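Local coordinates for mannitol dehydrogenase (Pseudomonas fluorescens, PDB 1LJ8), which binds NAD and probably catalyses the NAD-dependent interconversion of mannitol and fructose as a mannitol 2-dehydrogenase, at residues G134-D139 / A197-A202; N191-G196 / F382-V387. All coordinates share one frame; numbering follows the deposited sequence.

Overall arrangement
Contacts 1 and 2 are neighbours, their centres about 10 Å apart, and both use helix 195-210 or the loop leading into it. Leu-192 of contact 2 joins them: its CD2 lies 3.4 Å from Val-198 CG1 of contact 1, and its CD1 is 3.8 Å from Tyr-136 CE1. Contact 1 stays within the Rossmann domain, whereas contact 2 links that domain to the C-terminal domain through residues 382-387. The NAD is touched directly by Asn-191 of contact 2. From contact 1 the side chain of Tyr-136 stays about 7 Å from the cofactor, which it reaches through Asp-190, an NAD-binding residue hydrogen-bonded to its hydroxyl.

Contact 1: residues G134-D139 / A197-A202; sequences GGYCID and AVTRKA
A type I turn from Gly-134 to Cys-137 carries residues 134-139 alongside helix 195-210, with the CA atoms of Tyr-136 and Ala-202 6.4 Å apart. The contact belongs to the NAD-binding Rossmann domain: the helix follows strand 185-188, at one edge of the central sheet, while 134-139 passes from the turn toward the short, weakly bonded antiparallel pairing of 138-139 with 144-145. Tyr-136 has CG anti to its carbonyl carbon (chi1 -61°), so that the ring crosses Thr-199 obliquely and its hydroxyl is gripped by two hydrogen bonds, with Ser-188 OG and Asp-190 OD2. Because the other carboxylate oxygen of Asp-190 bonds NAD, Tyr-136 is a second-shell residue that probably helps to orient that carboxylate. Thr-199 OG1 comes within 3.1 Å of Tyr-136 CE2, while its hydrogen bond goes to Asn-195 O one turn back in the helix. At the root of the ring, Val-198 crosses Tyr-136 at about a right angle; its CG1, anti to the backbone N (chi1 174°), sits 3.8 Å from Tyr-136 CB. The same methyl lies 4.1 Å from Ile-138 CG1, where the two branched side chains slide past each other in opposite directions. Farther out, the extended Lys-201 chain crosses the tip of Ile-138, its CD 4.1 Å from Ile-138 CD1, and carries NZ to a hydrogen bond with Gly-143 O. Ala-202 packs against both Tyr-136 and Ile-138: its CB methyl is 4.2 Å from Ile-138 CG1 and 3.4 Å from the carbonyl O of Tyr-136.

Contact 2: residues N191-G196 / F382-V387; sequences NLPHNG and FPKFTV. With NAD (nicotinamide-adenine-dinucleotide), chain B.
The loop running from Asn-191 into helix 195-210 passes the end of helix 378-385, the CA atoms of Leu-192 and Lys-384 approaching to 6.1 Å. At that helix end Phe-382 O accepts from both Thr-386 N and Val-387 N. Lys-384 bends at chi2 (65°) and then runs extended beside Leu-192, the two pointing the same way, with Lys-384 CE 3.8 Å from Leu-192 CD2; its NZ goes on to a salt bridge with Asp-140. Pro-193 adds a looser touch, its CG 4.1 Å from the carbonyl O of Lys-384. This is a seam between the Rossmann domain and the C-terminal domain, beside the nicotinamide end of the cofactor. Phe-385 turns its ring edge to Asn-191, and CE2 lies 3.6 Å from Asn-191 O, close to the ring plane; for that buried carbonyl the model holds no hydrogen-bond partner. Asn-191 N donates to the ribose O2D of NAD at 2.9 Å, a fairly straight bond (160°) that does not depend on the side chain. The carboxamide is held at both ends, OD1 by Lys-295 NZ and ND2 by Glu-133 OE2, and lies against the nicotinamide. An alanine here would remove both of these bonds and the amide's packing on the nicotinamide, and would probably leave Lys-295 and Glu-133 less firmly placed. The closest touch of this amide on the cofactor is OD1 to NAD C6N, at 3.2 Å.

Contact 1: residues G134-D139 / A197-A202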
loop_
_atom_site.group_PDB
_atom_site.type_symbol
_atom_site.label_atom_id
_atom_site.label_comp_id
_atom_site.label_asym_id
_atom_site.label_seq_id
_atom_site.Cartn_x
_atom_site.Cartn_y
_atom_site.Cartn_z
ATOM N N GLY A 134 6.842 3.489 -2.354
ATOM C CA GLY A 134 8.166 3.981 -2.704
ATOM C C GLY A 134 9.295 3.120 -2.134
ATOM O O GLY A 134 10.471 3.491 -2.303
ATOM N N GLY A 135 8.982 1.979 -1.499
ATOM C CA GLY A 135 10.061 1.166 -0.910
ATOM C C GLY A 135 10.936 0.358 -1.864
ATOM O O GLY A 135 11.943 -0.213 -1.450
ATOM N N TYR A 136 10.606 0.337 -3.155
ATOM C CA TYR A 136 11.346 -0.508 -4.093
ATOM C C TYR A 136 12.518 0.150 -4.819
ATOM O O TYR A 136 13.281 -0.524 -5.527
ATOM C CB TYR A 136 10.371 -1.125 -5.102
ATOM C CG TYR A 136 9.323 -2.013 -4.428
ATOM C CD1 TYR A 136 8.247 -1.460 -3.719
ATOM C CD2 TYR A 136 9.479 -3.398 -4.436
ATOM C CE1 TYR A 136 7.347 -2.285 -3.032
ATOM C CE2 TYR A 136 8.587 -4.264 -3.737
ATOM C CZ TYR A 136 7.527 -3.687 -3.042
ATOM O OH TYR A 136 6.665 -4.515 -2.359
ATOM N N CYS A 137 12.616 1.459 -4.661
ATOM C CA CYS A 137 13.723 2.214 -5.203
ATOM C C CYS A 137 13.951 2.108 -6.699
ATOM O O CYS A 137 15.114 2.012 -7.128
ATOM C CB CYS A 137 15.012 1.806 -4.470
ATOM S SG CYS A 137 14.862 2.010 -2.651
ATOM N N ILE A 138 12.879 2.060 -7.491
ATOM C CA ILE A 138 13.058 2.062 -8.953
ATOM C C ILE A 138 12.523 3.422 -9.393
ATOM O O ILE A 138 11.420 3.820 -8.979
ATOM C CB ILE A 138 12.214 0.980 -9.691
ATOM C CG1 ILE A 138 12.735 -0.417 -9.353
ATOM C CG2 ILE A 138 12.241 1.263 -11.250
ATOM C CD1 ILE A 138 14.051 -0.721 -9.949
ATOM N N ASP A 139 13.292 4.145 -10.206
ATOM C CA ASP A 139 12.873 5.462 -10.731
ATOM C C ASP A 139 11.958 5.148 -11.935
ATOM O O ASP A 139 12.431 4.625 -12.953
ATOM C CB ASP A 139 14.122 6.232 -11.184
ATOM C CG ASP A 139 13.821 7.627 -11.753
ATOM O OD1 ASP A 139 12.686 7.913 -12.203
ATOM O OD2 ASP A 139 14.773 8.447 -11.761
ATOM N N ALA A 197 7.048 -8.001 -10.753
ATOM C CA ALA A 197 8.115 -7.648 -11.701
ATOM C C ALA A 197 9.019 -6.543 -11.141
ATOM O O ALA A 197 10.249 -6.564 -11.379
ATOM C CB ALA A 197 7.526 -7.189 -13.048
ATOM N N VAL A 198 8.425 -5.580 -10.425
ATOM C CA VAL A 198 9.209 -4.480 -9.838
ATOM C C VAL A 198 10.129 -5.048 -8.737
ATOM O O VAL A 198 11.333 -4.688 -8.679
ATOM C CB VAL A 198 8.286 -3.366 -9.255
ATOM C CG1 VAL A 198 9.133 -2.281 -8.495
ATOM C CG2 VAL A 198 7.569 -2.623 -10.419
ATOM N N THR A 199 9.583 -5.929 -7.897
ATOM C CA THR A 199 10.389 -6.549 -6.810
ATOM C C THR A 199 11.569 -7.301 -7.434
ATOM O O THR A 199 12.716 -7.183 -6.984
ATOM C CB THR A 199 9.558 -7.545 -5.994
ATOM O OG1 THR A 199 8.423 -6.852 -5.440
ATOM C CG2 THR A 199 10.413 -8.158 -4.822
ATOM N N ARG A 200 11.278 -8.074 -8.476
ATOM C CA ARG A 200 12.327 -8.798 -9.194
ATOM C C ARG A 200 13.379 -7.850 -9.764
ATOM O O ARG A 200 14.583 -8.066 -9.551
ATOM C CB ARG A 200 11.723 -9.609 -10.344
ATOM C CG ARG A 200 12.766 -10.413 -11.143
ATOM C CD ARG A 200 12.008 -11.286 -12.140
ATOM N NE ARG A 200 12.877 -11.983 -13.076
ATOM C CZ ARG A 200 13.393 -11.426 -14.172
ATOM N NH1 ARG A 200 13.132 -10.155 -14.490
ATOM N NH2 ARG A 200 14.195 -12.147 -14.944
ATOM N N LYS A 201 12.947 -6.791 -10.463
ATOM C CA LYS A 201 13.897 -5.862 -11.069
ATOM C C LYS A 201 14.803 -5.193 -10.047
ATOM O O LYS A 201 16.029 -5.064 -10.254
ATOM C CB LYS A 201 13.164 -4.775 -11.860
ATOM C CG LYS A 201 14.096 -3.921 -12.702
ATOM C CD LYS A 201 13.254 -2.821 -13.355
ATOM C CE LYS A 201 13.992 -2.145 -14.504
ATOM N NZ LYS A 201 13.206 -0.956 -14.929
ATOM N N ALA A 202 14.196 -4.779 -8.936
ATOM C CA ALA A 202 14.936 -4.129 -7.888
ATOM C C ALA A 202 15.928 -5.066 -7.205
ATOM O O ALA A 202 17.110 -4.691 -7.033
ATOM C CB ALA A 202 13.956 -3.551 -6.863
#

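Contact 2: residues N191-G196 / F382-V387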
loop_
_atom_site.group_PDB
_atom_site.type_symbol
_atom_site.label_atom_id
_atom_site.label_comp_id
_atom_site.label_asym_id
_atom_site.label_seq_id
_atom_site.Cartn_x
_atom_site.Cartn_y
_atom_site.Cartn_z
ATOM N N ASN A 191 0.989 -1.721 -3.602
ATOM C CA ASN A 191 0.243 -1.162 -4.722
ATOM C C ASN A 191 1.143 -0.658 -5.842
ATOM O O ASN A 191 1.354 0.550 -5.952
ATOM C CB ASN A 191 -0.590 0.011 -4.211
ATOM C CG ASN A 191 -1.753 -0.421 -3.353
ATOM O OD1 ASN A 191 -2.320 -1.515 -3.530
ATOM N ND2 ASN A 191 -2.191 0.483 -2.479
ATOM N N LEU A 192 1.623 -1.561 -6.682
ATOM C CA LEU A 192 2.450 -1.183 -7.839
ATOM C C LEU A 192 1.771 -1.944 -8.962
ATOM O O LEU A 192 1.356 -3.078 -8.765
ATOM C CB LEU A 192 3.907 -1.677 -7.709
ATOM C CG LEU A 192 4.760 -0.740 -6.826
ATOM C CD1 LEU A 192 4.559 -1.103 -5.337
ATOM C CD2 LEU A 192 6.261 -0.902 -7.203
ATOM N N PRO A 193 1.689 -1.353 -10.153
ATOM C CA PRO A 193 1.030 -2.059 -11.261
ATOM C C PRO A 193 1.510 -3.514 -11.486
ATOM O O PRO A 193 0.702 -4.446 -11.666
ATOM C CB PRO A 193 1.327 -1.142 -12.441
ATOM C CG PRO A 193 1.248 0.227 -11.831
ATOM C CD PRO A 193 1.980 0.054 -10.507
ATOM N N HIS A 194 2.823 -3.703 -11.561
ATOM C CA HIS A 194 3.380 -5.039 -11.729
ATOM C C HIS A 194 4.278 -5.216 -10.487
ATOM O O HIS A 194 5.504 -5.185 -10.590
ATOM C CB HIS A 194 4.256 -5.123 -12.999
ATOM C CG HIS A 194 3.505 -4.867 -14.280
ATOM N ND1 HIS A 194 4.140 -4.803 -15.508
ATOM C CD2 HIS A 194 2.198 -4.571 -14.513
ATOM C CE1 HIS A 194 3.258 -4.458 -16.439
ATOM N NE2 HIS A 194 2.074 -4.311 -15.864
ATOM N N ASN A 195 3.666 -5.434 -9.326
ATOM C CA ASN A 195 4.468 -5.512 -8.097
ATOM C C ASN A 195 5.513 -6.619 -8.046
ATOM O O ASN A 195 6.628 -6.389 -7.527
ATOM C CB ASN A 195 3.572 -5.522 -6.863
ATOM C CG ASN A 195 2.418 -6.502 -6.958
ATOM O OD1 ASN A 195 2.479 -7.527 -7.647
ATOM N ND2 ASN A 195 1.341 -6.191 -6.229
ATOM N N GLY A 196 5.197 -7.796 -8.583
ATOM C CA GLY A 196 6.207 -8.845 -8.600
ATOM C C GLY A 196 7.358 -8.471 -9.550
ATOM O O GLY A 196 8.521 -8.649 -9.203
ATOM N N PHE A 382 2.305 9.316 -6.575
ATOM C CA PHE A 382 2.042 9.873 -7.891
ATOM C C PHE A 382 2.561 9.068 -9.089
ATOM O O PHE A 382 1.791 8.822 -10.017
ATOM C CB PHE A 382 2.515 11.342 -7.998
ATOM C CG PHE A 382 1.419 12.346 -7.660
ATOM C CD1 PHE A 382 1.358 12.929 -6.408
ATOM C CD2 PHE A 382 0.425 12.659 -8.594
ATOM C CE1 PHE A 382 0.349 13.808 -6.065
ATOM C CE2 PHE A 382 -0.611 13.545 -8.266
ATOM C CZ PHE A 382 -0.653 14.131 -6.988
ATOM N N PRO A 383 3.852 8.646 -9.099
ATOM C CA PRO A 383 4.369 7.883 -10.251
ATOM C C PRO A 383 3.735 6.512 -10.432
ATOM O O PRO A 383 3.831 5.932 -11.516
ATOM C CB PRO A 383 5.906 7.800 -9.983
ATOM C CG PRO A 383 5.998 7.909 -8.439
ATOM C CD PRO A 383 4.927 8.989 -8.137
ATOM N N LYS A 384 3.103 5.979 -9.380
ATOM C CA LYS A 384 2.426 4.694 -9.506
ATOM C C LYS A 384 0.962 4.825 -9.892
ATOM O O LYS A 384 0.469 4.059 -10.718
ATOM C CB LYS A 384 2.447 3.922 -8.172
ATOM C CG LYS A 384 3.643 3.031 -7.992
ATOM C CD LYS A 384 4.919 3.807 -7.917
ATOM C CE LYS A 384 6.108 2.842 -7.755
ATOM N NZ LYS A 384 7.403 3.548 -7.884
ATOM N N PHE A 385 0.280 5.798 -9.283
ATOM C CA PHE A 385 -1.174 5.906 -9.423
ATOM C C PHE A 385 -1.733 6.839 -10.464
ATOM O O PHE A 385 -2.854 6.588 -10.955
ATOM C CB PHE A 385 -1.835 6.398 -8.107
ATOM C CG PHE A 385 -1.534 5.569 -6.872
ATOM C CD1 PHE A 385 -1.916 6.060 -5.603
ATOM C CD2 PHE A 385 -0.913 4.294 -6.944
ATOM C CE1 PHE A 385 -1.678 5.280 -4.417
ATOM C CE2 PHE A 385 -0.668 3.516 -5.764
ATOM C CZ PHE A 385 -1.054 4.008 -4.509
ATOM N N THR A 386 -0.975 7.895 -10.773
ATOM C CA THR A 386 -1.493 8.988 -11.604
ATOM C C THR A 386 -0.656 9.359 -12.824
ATOM O O THR A 386 -1.180 9.601 -13.909
ATOM C CB THR A 386 -1.638 10.210 -10.691
ATOM O OG1 THR A 386 -2.443 9.829 -9.563
ATOM C CG2 THR A 386 -2.230 11.432 -11.450
ATOM N N VAL A 387 0.661 9.410 -12.645
ATOM C CA VAL A 387 1.488 9.764 -13.769
ATOM C C VAL A 387 1.332 8.846 -14.994
ATOM O O VAL A 387 1.371 9.341 -16.116
ATOM C CB VAL A 387 2.979 9.894 -13.335
ATOM C CG1 VAL A 387 3.864 10.188 -14.548
ATOM C CG2 VAL A 387 3.122 11.050 -12.329
HETATM P PA NAD B . 1.110 1.284 7.582
HETATM O O1A NAD B . 1.518 2.663 7.674
HETATM O O2A NAD B . 0.186 0.641 8.558
HETATM O O5B NAD B . 2.392 0.332 7.563
HETATM C C5B NAD B . 3.455 0.569 6.590
HETATM C C4B NAD B . 4.495 -0.472 7.053
HETATM O O4B NAD B . 5.636 -0.382 6.102
HETATM C C3B NAD B . 5.193 -0.183 8.429
HETATM O O3B NAD B . 5.450 -1.467 9.026
HETATM C C2B NAD B . 6.469 0.569 8.021
HETATM O O2B NAD B . 7.494 0.506 9.004
HETATM C C1B NAD B . 6.873 -0.210 6.783
HETATM N N9A NAD B . 7.760 0.468 5.892
HETATM C C8A NAD B . 7.721 1.738 5.354
HETATM N N7A NAD B . 8.721 1.968 4.533
HETATM C C5A NAD B . 9.442 0.784 4.541
HETATM C C6A NAD B . 10.602 0.451 3.832
HETATM N N6A NAD B . 11.245 1.241 2.970
HETATM N N1A NAD B . 11.143 -0.811 4.033
HETATM C C2A NAD B . 10.549 -1.725 4.902
HETATM N N3A NAD B . 9.386 -1.424 5.600
HETATM C C4A NAD B . 8.877 -0.142 5.378
HETATM O O3 NAD B . 0.534 1.111 6.113
HETATM P PN NAD B . -0.528 0.071 5.502
HETATM O O1N NAD B . -1.865 0.671 5.550
HETATM O O2N NAD B . -0.328 -1.208 6.189
HETATM O O5D NAD B . -0.119 0.025 3.980
HETATM C C5D NAD B . 1.143 -0.544 3.660
HETATM C C4D NAD B . 1.101 -0.818 2.220
HETATM O O4D NAD B . 0.213 -1.893 1.850
HETATM C C3D NAD B . 0.752 0.363 1.245
HETATM O O3D NAD B . 1.839 1.266 1.075
HETATM C C2D NAD B . 0.266 -0.347 -0.003
HETATM O O2D NAD B . 1.341 -0.639 -0.886
HETATM C C1D NAD B . -0.399 -1.630 0.557
HETATM N N1N NAD B . -1.868 -1.554 0.674
HETATM C C2N NAD B . -2.566 -0.831 1.659
HETATM C C3N NAD B . -3.933 -0.785 1.574
HETATM C C7N NAD B . -4.709 0.033 2.624
HETATM O O7N NAD B . -5.914 0.226 2.406
HETATM N N7N NAD B . -4.101 0.570 3.660
HETATM C C4N NAD B . -4.656 -1.457 0.472
HETATM C C5N NAD B . -3.902 -2.207 -0.481
HETATM C C6N NAD B . -2.481 -2.270 -0.402
#